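Histone-lysine N-methyltransferase, H3 lysine-9 specific SUVH4 (Arabidopsis thaliana, PDB 4QEO) methylates the tail of histone H3 to set a mark of transcriptional repression, and binds methylated DNA, coupling histone methylation to the maintenance of non-CG DNA methylation. Local coordinates at residues Gln24-Val29 against Pro315-Asn320; Ala123-Tyr128 against Arg208-Glu213. All blocks are in the same frame, centred on the assembly; numbering follows the deposited sequence.

Contact 1: residues Gln24-Val29 against Pro315-Asn320; sequences QYLLCV and PYVDLN
Tyr25 O is gripped by one bond, from Val29 N at 2.9 Å, the i to i+4 bond of an alpha helix that brings these two side chains to the same side. This is the C-terminal end of helix 10-30, packed against the small beta hairpin 316-317/323-324 of the pre-SET region. The two segments meet mainly through apolar groups: Tyr25, Leu26 and Val29 from the helix, Val317 and Leu319 from the hairpin. Leu319 touches three helix residues through one methyl. With CG anti to its backbone N (chi1 175°), it points at the helix and brings its CD2 methyl against Tyr25, Leu26 and Val29. Leu26 CD2 lies 3.8 Å from Leu319 CD2, the two leucines crossing at about a right angle. The Tyr25 ring approaches the same methyl obliquely, with OH 3.8 Å and CE2 4.0 Å from Leu319 CD2, and Val29 CG2 touches it more loosely. Val29 CG2 also lies over one face of the Tyr25 ring, 3.7 Å above its plane and offset toward the rim. Val317 puts CG1 between its backbone N and carbonyl carbon (chi1 71°), the crowded position, which leaves CG2 anti to the backbone N; in this setting CG1 meets Leu26 CD2 at 4.0 Å and CG2 is turned to Val29. Asp318 centres an inverse gamma turn, and the weak bond from Leu319 N to Val317 O accompanies a geometry in which Val317 and Leu319 both face the helix while Asp318 points away. Outside the segments, Arg323 of the paired strand touches Tyr25 and Leu26 and bonds to Asn320 OD1, and Pro36 of helix 36-46 adjoins Val29. The tightest apolar approach is Val29 CG1 to Val317 CG2, 3.6 Å.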
ATOM      1  N   GLN A  24      -4.526   7.040 -10.561  1.00 35.53           N
ATOM      2  CA  GLN A  24      -4.217   7.307 -11.967  1.00 33.22           C
ATOM      3  C   GLN A  24      -3.625   6.089 -12.689  1.00 31.85           C
ATOM      4  O   GLN A  24      -3.982   5.782 -13.826  1.00 33.50           O
ATOM      5  CB  GLN A  24      -3.279   8.511 -12.090  1.00 35.79           C
ATOM      6  CG  GLN A  24      -3.885   9.804 -11.590  1.00 41.38           C
ATOM      7  CD  GLN A  24      -4.978  10.330 -12.513  1.00 52.90           C
ATOM      8  OE1 GLN A  24      -5.244   9.763 -13.574  1.00 51.13           O
ATOM      9  NE2 GLN A  24      -5.600  11.428 -12.116  1.00 62.55           N
ATOM     10  N   TYR A  25      -2.706   5.409 -12.019  1.00 32.69           N
ATOM     11  CA  TYR A  25      -2.110   4.194 -12.542  1.00 31.89           C
ATOM     12  C   TYR A  25      -3.162   3.154 -12.899  1.00 35.48           C
ATOM     13  O   TYR A  25      -3.156   2.627 -14.001  1.00 34.24           O
ATOM     14  CB  TYR A  25      -1.158   3.612 -11.506  1.00 28.57           C
ATOM     15  CG  TYR A  25      -0.673   2.210 -11.774  1.00 28.66           C
ATOM     16  CD1 TYR A  25       0.105   1.919 -12.881  1.00 32.44           C
ATOM     17  CD2 TYR A  25      -0.941   1.182 -10.870  1.00 32.58           C
ATOM     18  CE1 TYR A  25       0.590   0.634 -13.103  1.00 36.12           C
ATOM     19  CE2 TYR A  25      -0.462  -0.105 -11.080  1.00 35.74           C
ATOM     20  CZ  TYR A  25       0.290  -0.377 -12.200  1.00 39.11           C
ATOM     21  OH  TYR A  25       0.756  -1.659 -12.404  1.00 34.91           O
ATOM     22  N   LEU A  26      -4.049   2.840 -11.960  1.00 31.27           N
ATOM     23  CA  LEU A  26      -5.043   1.810 -12.234  1.00 31.87           C
ATOM     24  C   LEU A  26      -6.002   2.243 -13.351  1.00 35.95           C
ATOM     25  O   LEU A  26      -6.437   1.411 -14.154  1.00 36.84           O
ATOM     26  CB  LEU A  26      -5.790   1.407 -10.964  1.00 34.07           C
ATOM     27  CG  LEU A  26      -4.905   0.747  -9.905  1.00 35.91           C
ATOM     28  CD1 LEU A  26      -5.684   0.523  -8.605  1.00 36.60           C
ATOM     29  CD2 LEU A  26      -4.330  -0.560 -10.419  1.00 36.65           C
ATOM     30  N   LEU A  27      -6.316   3.536 -13.414  1.00 35.40           N
ATOM     31  CA  LEU A  27      -7.112   4.034 -14.529  1.00 39.71           C
ATOM     32  C   LEU A  27      -6.406   3.834 -15.863  1.00 39.07           C
ATOM     33  O   LEU A  27      -7.057   3.514 -16.858  1.00 38.62           O
ATOM     34  CB  LEU A  27      -7.473   5.504 -14.356  1.00 41.16           C
ATOM     35  CG  LEU A  27      -8.535   5.877 -13.331  1.00 42.84           C
ATOM     36  CD1 LEU A  27      -8.468   7.375 -13.063  1.00 45.23           C
ATOM     37  CD2 LEU A  27      -9.946   5.477 -13.806  1.00 45.32           C
ATOM     38  N   CYS A  28      -5.085   4.042 -15.902  1.00 38.53           N
ATOM     39  CA  CYS A  28      -4.327   3.824 -17.139  1.00 38.38           C
ATOM     40  C   CYS A  28      -4.221   2.341 -17.493  1.00 36.94           C
ATOM     41  O   CYS A  28      -4.265   1.975 -18.669  1.00 39.54           O
ATOM     42  CB  CYS A  28      -2.923   4.461 -17.058  1.00 35.07           C
ATOM     43  SG  CYS A  28      -2.998   6.249 -16.931  1.00 44.47           S
ATOM     44  N   VAL A  29      -4.072   1.490 -16.477  1.00 36.43           N
ATOM     45  CA  VAL A  29      -4.120   0.044 -16.688  1.00 39.35           C
ATOM     46  C   VAL A  29      -5.471  -0.362 -17.326  1.00 44.29           C
ATOM     47  O   VAL A  29      -5.515  -1.111 -18.312  1.00 41.22           O
ATOM     48  CB  VAL A  29      -3.891  -0.736 -15.373  1.00 38.52           C
ATOM     49  CG1 VAL A  29      -4.195  -2.228 -15.561  1.00 41.77           C
ATOM     50  CG2 VAL A  29      -2.453  -0.538 -14.856  1.00 31.73           C
ATOM     51  N   PRO A 315     -15.722  -1.190 -11.859  1.00 38.04           N
ATOM     52  CA  PRO A 315     -15.024  -0.625 -10.700  1.00 38.38           C
ATOM     53  C   PRO A 315     -13.693  -1.328 -10.436  1.00 34.33           C
ATOM     54  O   PRO A 315     -12.815  -0.744  -9.798  1.00 36.47           O
ATOM     55  CB  PRO A 315     -16.017  -0.848  -9.550  1.00 38.68           C
ATOM     56  CG  PRO A 315     -16.836  -2.029  -9.987  1.00 41.17           C
ATOM     57  CD  PRO A 315     -16.959  -1.901 -11.480  1.00 38.69           C
ATOM     58  N   TYR A 316     -13.540  -2.550 -10.937  1.00 33.27           N
ATOM     59  CA  TYR A 316     -12.301  -3.296 -10.751  1.00 36.10           C
ATOM     60  C   TYR A 316     -11.533  -3.387 -12.043  1.00 41.76           C
ATOM     61  O   TYR A 316     -12.130  -3.460 -13.118  1.00 33.54           O
ATOM     62  CB  TYR A 316     -12.557  -4.721 -10.269  1.00 32.83           C
ATOM     63  CG  TYR A 316     -13.274  -4.847  -8.947  1.00 33.97           C
ATOM     64  CD1 TYR A 316     -12.616  -4.603  -7.744  1.00 34.81           C
ATOM     65  CD2 TYR A 316     -14.603  -5.256  -8.902  1.00 30.22           C
ATOM     66  CE1 TYR A 316     -13.265  -4.738  -6.535  1.00 31.66           C
ATOM     67  CE2 TYR A 316     -15.267  -5.392  -7.699  1.00 29.49           C
ATOM     68  CZ  TYR A 316     -14.597  -5.138  -6.521  1.00 34.87           C
ATOM     69  OH  TYR A 316     -15.266  -5.284  -5.331  1.00 33.13           O
ATOM     70  N   VAL A 317     -10.206  -3.399 -11.924  1.00 38.94           N
ATOM     71  CA  VAL A 317      -9.340  -3.665 -13.054  1.00 37.22           C
ATOM     72  C   VAL A 317      -8.751  -5.061 -12.882  1.00 35.55           C
ATOM     73  O   VAL A 317      -8.562  -5.538 -11.761  1.00 35.23           O
ATOM     74  CB  VAL A 317      -8.221  -2.590 -13.198  1.00 40.30           C
ATOM     75  CG1 VAL A 317      -7.183  -2.721 -12.099  1.00 34.39           C
ATOM     76  CG2 VAL A 317      -7.578  -2.673 -14.568  1.00 43.51           C
ATOM     77  N   ASP A 318      -8.485  -5.723 -14.001  1.00 37.90           N
ATOM     78  CA  ASP A 318      -8.006  -7.097 -13.990  1.00 35.25           C
ATOM     79  C   ASP A 318      -6.501  -7.130 -13.835  1.00 42.72           C
ATOM     80  O   ASP A 318      -5.775  -7.394 -14.795  1.00 47.26           O
ATOM     81  CB  ASP A 318      -8.394  -7.803 -15.293  1.00 46.91           C
ATOM     82  CG  ASP A 318      -8.057  -9.280 -15.274  1.00 55.72           C
ATOM     83  OD1 ASP A 318      -7.774  -9.803 -14.176  1.00 55.08           O
ATOM     84  OD2 ASP A 318      -8.083  -9.921 -16.346  1.00 66.18           O
ATOM     85  N   LEU A 319      -6.034  -6.867 -12.624  1.00 39.05           N
ATOM     86  CA  LEU A 319      -4.610  -6.791 -12.367  1.00 35.73           C
ATOM     87  C   LEU A 319      -4.364  -7.416 -11.008  1.00 33.44           C
ATOM     88  O   LEU A 319      -5.096  -7.135 -10.053  1.00 36.53           O
ATOM     89  CB  LEU A 319      -4.160  -5.329 -12.378  1.00 42.37           C
ATOM     90  CG  LEU A 319      -2.704  -5.020 -12.020  1.00 39.70           C
ATOM     91  CD1 LEU A 319      -1.759  -5.596 -13.071  1.00 39.55           C
ATOM     92  CD2 LEU A 319      -2.493  -3.518 -11.856  1.00 38.90           C
ATOM     93  N   ASN A 320      -3.350  -8.269 -10.919  1.00 35.21           N
ATOM     94  CA  ASN A 320      -3.031  -8.923  -9.657  1.00 42.60           C
ATOM     95  C   ASN A 320      -4.279  -9.598  -9.079  1.00 44.66           C
ATOM     96  O   ASN A 320      -4.563  -9.476  -7.888  1.00 47.33           O
ATOM     97  CB  ASN A 320      -2.471  -7.910  -8.634  1.00 40.02           C
ATOM     98  CG  ASN A 320      -1.289  -7.106  -9.166  1.00 46.25           C
ATOM     99  OD1 ASN A 320      -1.125  -5.926  -8.830  1.00 44.72           O
ATOM    100  ND2 ASN A 320      -0.451  -7.740  -9.978  1.00 46.46           N
TER

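Contact 2: residues Ala123-Tyr128 against Arg208-Glu213. With nucleotides of chain B.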
ATOM      1  N   ALA A 123      26.614  -1.931   1.804  1.00 23.91           N
ATOM      2  CA  ALA A 123      25.748  -1.398   2.822  1.00 27.34           C
ATOM      3  C   ALA A 123      26.075   0.014   3.236  1.00 27.69           C
ATOM      4  O   ALA A 123      25.651   0.917   2.610  1.00 25.74           O
ATOM      5  CB  ALA A 123      25.640  -2.331   4.011  1.00 30.29           C
ATOM      6  N   ASP A 124      26.755   0.165   4.353  1.00 21.74           N
ATOM      7  CA  ASP A 124      27.174   1.459   4.840  1.00 20.96           C
ATOM      8  C   ASP A 124      28.170   2.100   3.882  1.00 26.11           C
ATOM      9  O   ASP A 124      28.347   3.262   3.861  1.00 22.33           O
ATOM     10  CB  ASP A 124      27.783   1.355   6.219  1.00 27.47           C
ATOM     11  CG  ASP A 124      26.757   1.382   7.326  1.00 39.62           C
ATOM     12  OD1 ASP A 124      25.562   1.268   7.092  1.00 39.36           O
ATOM     13  OD2 ASP A 124      27.179   1.522   8.468  1.00 52.01           O
ATOM     14  N   THR A 125      28.840   1.281   3.115  1.00 24.90           N
ATOM     15  CA  THR A 125      29.784   1.770   2.124  1.00 23.48           C
ATOM     16  C   THR A 125      29.378   1.300   0.735  1.00 24.39           C
ATOM     17  O   THR A 125      29.041   0.159   0.586  1.00 22.85           O
ATOM     18  CB  THR A 125      31.213   1.290   2.424  1.00 28.66           C
ATOM     19  OG1 THR A 125      31.656   1.846   3.649  1.00 30.47           O
ATOM     20  CG2 THR A 125      32.150   1.712   1.340  1.00 31.53           C
ATOM     21  N   VAL A 126      29.408   2.190  -0.254  1.00 21.43           N
ATOM     22  CA  VAL A 126      29.023   1.828  -1.611  1.00 22.67           C
ATOM     23  C   VAL A 126      30.041   2.403  -2.598  1.00 22.52           C
ATOM     24  O   VAL A 126      30.561   3.489  -2.379  1.00 21.12           O
ATOM     25  CB  VAL A 126      27.615   2.404  -1.932  1.00 23.59           C
ATOM     26  CG1 VAL A 126      27.282   2.275  -3.403  1.00 22.04           C
ATOM     27  CG2 VAL A 126      26.548   1.678  -1.094  1.00 22.32           C
ATOM     28  N   THR A 127      30.338   1.659  -3.663  1.00 21.94           N
ATOM     29  CA  THR A 127      31.080   2.215  -4.781  1.00 23.22           C
ATOM     30  C   THR A 127      30.108   2.278  -5.951  1.00 20.18           C
ATOM     31  O   THR A 127      29.750   1.253  -6.523  1.00 23.21           O
ATOM     32  CB  THR A 127      32.315   1.360  -5.128  1.00 23.96           C
ATOM     33  OG1 THR A 127      33.121   1.222  -3.956  1.00 22.11           O
ATOM     34  CG2 THR A 127      33.171   2.054  -6.219  1.00 21.95           C
ATOM     35  N   TYR A 128      29.645   3.482  -6.262  1.00 21.08           N
ATOM     36  CA  TYR A 128      28.572   3.686  -7.239  1.00 19.06           C
ATOM     37  C   TYR A 128      29.171   4.179  -8.553  1.00 18.14           C
ATOM     38  O   TYR A 128      29.911   5.174  -8.579  1.00 20.72           O
ATOM     39  CB  TYR A 128      27.605   4.734  -6.694  1.00 15.75           C
ATOM     40  CG  TYR A 128      26.331   4.894  -7.492  1.00 16.83           C
ATOM     41  CD1 TYR A 128      25.333   3.935  -7.443  1.00 17.88           C
ATOM     42  CD2 TYR A 128      26.121   6.019  -8.278  1.00 17.87           C
ATOM     43  CE1 TYR A 128      24.135   4.108  -8.169  1.00 23.18           C
ATOM     44  CE2 TYR A 128      24.953   6.199  -8.983  1.00 23.06           C
ATOM     45  CZ  TYR A 128      23.963   5.243  -8.930  1.00 21.33           C
ATOM     46  OH  TYR A 128      22.803   5.441  -9.641  1.00 21.91           O
ATOM     47  N   ARG A 208      32.732   6.841  -4.260  1.00 18.53           N
ATOM     48  CA  ARG A 208      32.701   6.152  -2.986  1.00 23.04           C
ATOM     49  C   ARG A 208      31.845   6.960  -2.016  1.00 19.77           C
ATOM     50  O   ARG A 208      32.163   8.143  -1.692  1.00 22.07           O
ATOM     51  CB  ARG A 208      34.120   5.972  -2.457  1.00 23.79           C
ATOM     52  CG  ARG A 208      34.215   5.516  -1.007  1.00 25.29           C
ATOM     53  CD  ARG A 208      33.804   4.056  -0.836  1.00 28.89           C
ATOM     54  NE  ARG A 208      34.259   3.172  -1.918  1.00 30.04           N
ATOM     55  CZ  ARG A 208      35.483   2.649  -1.993  1.00 37.65           C
ATOM     56  NH1 ARG A 208      35.827   1.853  -2.998  1.00 33.18           N
ATOM     57  NH2 ARG A 208      36.377   2.939  -1.068  1.00 39.84           N
ATOM     58  N   LEU A 209      30.778   6.283  -1.573  1.00 21.37           N
ATOM     59  CA  LEU A 209      29.741   6.832  -0.706  1.00 20.90           C
ATOM     60  C   LEU A 209      29.797   6.162   0.655  1.00 23.45           C
ATOM     61  O   LEU A 209      30.030   4.946   0.748  1.00 22.22           O
ATOM     62  CB  LEU A 209      28.360   6.571  -1.305  1.00 21.99           C
ATOM     63  CG  LEU A 209      28.235   6.719  -2.832  1.00 24.05           C
ATOM     64  CD1 LEU A 209      26.830   6.356  -3.263  1.00 24.45           C
ATOM     65  CD2 LEU A 209      28.543   8.123  -3.212  1.00 21.91           C
ATOM     66  N   LYS A 210      29.563   6.962   1.697  1.00 19.68           N
ATOM     67  CA  LYS A 210      29.558   6.488   3.084  1.00 18.22           C
ATOM     68  C   LYS A 210      28.287   6.990   3.720  1.00 21.93           C
ATOM     69  O   LYS A 210      28.004   8.187   3.652  1.00 20.67           O
ATOM     70  CB  LYS A 210      30.743   7.106   3.857  1.00 20.76           C
ATOM     71  CG  LYS A 210      32.107   6.925   3.215  1.00 43.20           C
ATOM     72  CD  LYS A 210      32.485   5.454   3.108  1.00 53.14           C
ATOM     73  CE  LYS A 210      33.905   5.198   3.613  1.00 57.23           C
ATOM     74  NZ  LYS A 210      34.307   3.767   3.465  1.00 55.86           N
ATOM     75  N   ARG A 211      27.535   6.092   4.344  1.00 22.18           N
ATOM     76  CA  ARG A 211      26.256   6.441   4.946  1.00 22.96           C
ATOM     77  C   ARG A 211      26.491   7.393   6.117  1.00 22.45           C
ATOM     78  O   ARG A 211      27.413   7.205   6.900  1.00 21.42           O
ATOM     79  CB  ARG A 211      25.537   5.178   5.428  1.00 19.91           C
ATOM     80  CG  ARG A 211      24.067   5.385   5.771  1.00 18.93           C
ATOM     81  CD  ARG A 211      23.379   4.052   5.907  1.00 21.06           C
ATOM     82  NE  ARG A 211      21.926   4.153   6.021  1.00 22.48           N
ATOM     83  CZ  ARG A 211      21.274   4.173   7.180  1.00 23.40           C
ATOM     84  NH1 ARG A 211      21.951   4.154   8.329  1.00 22.77           N
ATOM     85  NH2 ARG A 211      19.948   4.238   7.195  1.00 22.18           N
ATOM     86  N   LEU A 212      25.667   8.422   6.213  1.00 20.95           N
ATOM     87  CA  LEU A 212      25.792   9.414   7.272  1.00 23.75           C
ATOM     88  C   LEU A 212      25.329   8.879   8.628  1.00 23.29           C
ATOM     89  O   LEU A 212      24.465   8.006   8.709  1.00 22.85           O
ATOM     90  CB  LEU A 212      25.007  10.673   6.903  1.00 18.60           C
ATOM     91  CG  LEU A 212      25.585  11.309   5.619  1.00 28.12           C
ATOM     92  CD1 LEU A 212      24.831  12.575   5.314  1.00 29.99           C
ATOM     93  CD2 LEU A 212      27.085  11.606   5.750  1.00 29.65           C
ATOM     94  N   GLU A 213      25.929   9.416   9.689  1.00 25.69           N
ATOM     95  CA  GLU A 213      25.562   9.062  11.055  1.00 28.68           C
ATOM     96  C   GLU A 213      24.225   9.727  11.389  1.00 27.53           C
ATOM     97  O   GLU A 213      23.746  10.573  10.631  1.00 31.04           O
ATOM     98  CB  GLU A 213      26.654   9.553  12.010  1.00 31.13           C
ATOM     99  CG  GLU A 213      28.055   9.064  11.678  1.00 31.37           C
ATOM    100  CD  GLU A 213      28.368   7.667  12.205  1.00 38.41           C
ATOM    101  OE1 GLU A 213      27.645   7.193  13.100  1.00 37.16           O
ATOM    102  OE2 GLU A 213      29.350   7.049  11.713  1.00 46.43           O
TER
ATOM    103  N1  5CM B   7      21.790   2.278 -12.280  1.00 22.44           N
ATOM    104  C2  5CM B   7      22.541   1.434 -11.453  1.00 26.54           C
ATOM    105  N3  5CM B   7      23.773   1.746 -11.048  1.00 26.15           N
ATOM    106  C4  5CM B   7      24.337   2.865 -11.413  1.00 27.89           C
ATOM    107  C5  5CM B   7      23.575   3.759 -12.280  1.00 25.49           C
ATOM    108  C5A 5CM B   7      24.197   5.029 -12.721  1.00 21.60           C
ATOM    109  C6  5CM B   7      22.319   3.401 -12.693  1.00 21.25           C
ATOM    110  O2  5CM B   7      22.086   0.403 -11.054  1.00 21.94           O
ATOM    111  N4  5CM B   7      25.540   3.197 -11.037  1.00 25.44           N
ATOM    112  C1' 5CM B   7      20.494   1.844 -12.750  1.00 20.93           C
ATOM    113  C2' 5CM B   7      19.291   2.771 -12.728  1.00 21.11           C
ATOM    114  C3' 5CM B   7      18.476   2.200 -13.863  1.00 26.18           C
ATOM    115  C4' 5CM B   7      19.546   1.896 -14.891  1.00 25.94           C
ATOM    116  O4' 5CM B   7      20.674   1.556 -14.122  1.00 25.28           O
ATOM    117  O3' 5CM B   7      17.876   0.966 -13.509  1.00 22.91           O
ATOM    118  C5' 5CM B   7      19.831   3.001 -15.914  1.00 27.70           C
ATOM    119  O5' 5CM B   7      20.152   4.267 -15.399  1.00 28.49           O
ATOM    120  P   5CM B   7      21.052   5.294 -16.151  1.00 25.89           P
ATOM    121  OP1 5CM B   7      21.417   6.304 -15.217  1.00 25.32           O
ATOM    122  OP2 5CM B   7      22.039   4.610 -16.904  1.00 24.35           O
TER
HETATM  123  O   HOH W   1      24.779   3.862   8.862  1.00 36.39           O
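Arg208 leaves its strand with CG anti to the backbone N (chi1 168°), then bends at chi2 (72°) and chi3 (39°), which curls its guanidinium across to Thr127. The setting is the SRA domain, where strands 125-129 and 203-211 pair antiparallel. Arg208 grips Thr127 OG1 side-on with two nitrogens, NH1 at 2.9 Å and NE at 3.0 Å, the oxygen lying close to the guanidinium plane. An alanine here, without guanidinium or CD, would probably leave Thr127 OG1 without this double grip and loosen the packing beside Thr125 CG2. On the same face Lys210 NZ bonds to Thr125 OG1. The hydrogen-bonded pair Val126-Leu209 is joined by Leu209 N to Val126 O at 2.9 Å, nearly straight, and by Val126 N to Leu209 O. On the opposite face Leu209 CD1 packs against Val126 CG1 and Tyr128 CB. Where strand 203-211 ends, Arg211 N donates to Asp124 O, one water links Asp124 OD1, weakly, with Arg211 NH1, and Arg211 NE reaches Asp185 O. Tyr128 turns its ring to the methylated cytosine 5CM7 of chain B, its OH bonded to Val111 O; the base's N4 sits 3.3 Å above the plane of the Tyr128 ring.

How the contacts relate
Both contacts are partly buried, but contact 1 lies nearer the middle of the chain, its centre about 15 Å from the chain centre against about 29 Å for contact 2. They share no helix or strand: their centres are about 38 Å apart, and contact 2 is nested within the loop that contact 1 closes. Contact 1 joins distant parts of the sequence, an N-terminal helix and the pre-SET region, through methyl groups and one tyrosine side chain. Contact 2 builds one domain from within, using backbone bonds, a polar face carrying arginine and lysine, and an apolar face, and at one strand end it meets the methylated base directly.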